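Side-chain contact in agrin (Gallus gallus, PDB 1PZ7), which probably helps organise synaptic differentiation from the basal lamina through a laminin G domain whose activity is modulated by alternative splicing and calcium binding: residues K163-K166 and A167-T170. Residues are numbered along the deposited sequence; the frame is centred on the assembly and turned at random.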
loop_
_atom_site.group_PDB
_atom_site.type_symbol
_atom_site.label_atom_id
_atom_site.label_comp_id
_atom_site.label_asym_id
_atom_site.label_seq_id
_atom_site.Cartn_x
_atom_site.Cartn_y
_atom_site.Cartn_z
ATOM N N LYS A 163 15.604 0.934 -7.290
ATOM C CA LYS A 163 15.999 2.175 -6.640
ATOM C C LYS A 163 15.588 2.212 -5.172
ATOM O O LYS A 163 15.821 3.210 -4.496
ATOM C CB LYS A 163 15.370 3.369 -7.370
ATOM C CG LYS A 163 13.853 3.497 -7.204
ATOM C CD LYS A 163 13.312 4.682 -8.006
ATOM C CE LYS A 163 11.800 4.801 -7.935
ATOM N NZ LYS A 163 11.315 5.908 -8.812
ATOM N N LEU A 164 14.972 1.135 -4.680
ATOM C CA LEU A 164 14.440 1.106 -3.319
ATOM C C LEU A 164 15.010 -0.018 -2.457
ATOM O O LEU A 164 15.643 -0.940 -2.959
ATOM C CB LEU A 164 12.921 0.941 -3.386
ATOM C CG LEU A 164 12.169 1.994 -4.196
ATOM C CD1 LEU A 164 10.725 1.584 -4.358
ATOM C CD2 LEU A 164 12.255 3.338 -3.531
ATOM N N PRO A 165 14.778 0.061 -1.147
ATOM C CA PRO A 165 15.154 -1.034 -0.253
ATOM C C PRO A 165 14.580 -2.363 -0.753
ATOM O O PRO A 165 13.510 -2.390 -1.365
ATOM C CB PRO A 165 14.525 -0.626 1.082
ATOM C CG PRO A 165 14.470 0.853 1.027
ATOM C CD PRO A 165 14.179 1.186 -0.411
ATOM N N LYS A 166 15.287 -3.451 -0.477
ATOM C CA LYS A 166 14.898 -4.776 -0.957
ATOM C C LYS A 166 13.465 -5.158 -0.610
ATOM O O LYS A 166 12.837 -5.927 -1.332
ATOM C CB LYS A 166 15.866 -5.839 -0.430
ATOM C CG LYS A 166 17.040 -6.097 -1.339
ATOM C CD LYS A 166 16.588 -6.679 -2.670
ATOM C CE LYS A 166 17.748 -6.914 -3.604
ATOM N NZ LYS A 166 17.285 -7.412 -4.932
ATOM N N ALA A 167 12.947 -4.623 0.486
ATOM C CA ALA A 167 11.585 -4.939 0.909
ATOM C C ALA A 167 10.563 -4.680 -0.191
ATOM O O ALA A 167 9.563 -5.391 -0.309
ATOM C CB ALA A 167 11.225 -4.129 2.144
ATOM N N TYR A 168 10.808 -3.661 -1.004
ATOM C CA TYR A 168 9.866 -3.299 -2.060
ATOM C C TYR A 168 9.802 -4.329 -3.198
ATOM O O TYR A 168 8.837 -4.332 -3.969
ATOM C CB TYR A 168 10.178 -1.894 -2.575
ATOM C CG TYR A 168 9.893 -0.858 -1.518
ATOM C CD1 TYR A 168 10.841 -0.548 -0.550
ATOM C CD2 TYR A 168 8.662 -0.227 -1.452
ATOM C CE1 TYR A 168 10.575 0.380 0.435
ATOM C CE2 TYR A 168 8.384 0.699 -0.474
ATOM C CZ TYR A 168 9.346 1.004 0.474
ATOM O OH TYR A 168 9.067 1.924 1.455
ATOM N N SER A 169 10.795 -5.213 -3.280
ATOM C CA SER A 169 10.812 -6.273 -4.293
ATOM C C SER A 169 10.497 -7.618 -3.656
ATOM O O SER A 169 10.630 -8.666 -4.286
ATOM C CB SER A 169 12.181 -6.352 -4.969
ATOM O OG SER A 169 12.546 -5.108 -5.536
ATOM N N THR A 170 10.084 -7.576 -2.396
ATOM C CA THR A 170 9.802 -8.769 -1.626
ATOM C C THR A 170 8.305 -8.939 -1.439
ATOM O O THR A 170 7.645 -8.067 -0.901
ATOM C CB THR A 170 10.473 -8.646 -0.250
ATOM O OG1 THR A 170 11.885 -8.437 -0.415
ATOM C CG2 THR A 170 10.354 -9.944 0.537
HETATM O O HOH W 1 13.541 -3.457 -3.962
#
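A short 3-10 helix in the loop between strands 149-152 and 175-181 of this laminin G domain lies over the six-stranded sheet, and Leu164, Pro165 and Tyr168 illustrate how such a helix is fastened to the sheet. The carbonyl of Pro165 accepts from Tyr168 N at 3.0 Å, the first of the i to i+3 bonds of the 3-10 segment; the same oxygen sits in the plane of the Tyr168 ring, at its edge, 3.3 Å from CD1. The pyrrolidine runs alongside the phenol and points the same way, Pro165 CD resting 3.8 Å from Tyr168 CD1. Leu164 instead crosses the tyrosine at about a right angle: its CD1 makes an off-centre CH-pi contact, 4.3 Å from the ring centroid and 29° from the ring normal. Chi1 of -67° sets Tyr168 CG opposite its own carbonyl carbon and directs the ring toward the sheet, against Leu64, Trp67, Ala81, Val83 and Met90, where its hydroxyl bonds to Gln88.

One residue on, the Lys166 carbonyl is gripped twice, by Ser169 N at 2.9 Å and by Thr170 OG1 at 2.8 Å, the two donors arriving from opposite faces of its plane. A water lies 2.8 Å from Pro165 O, to which it can donate, and close to Ser169 OG, so that it may bridge the two residues. Backbone N-H groups, including Thr170 N on Ala167 O, and the Thr170 hydroxyl thus occupy the carbonyls of Pro165, Lys166 and Ala167, while the apolar flank of Tyr168 and its bonded hydroxyl anchor an otherwise irregular loop to the sheet.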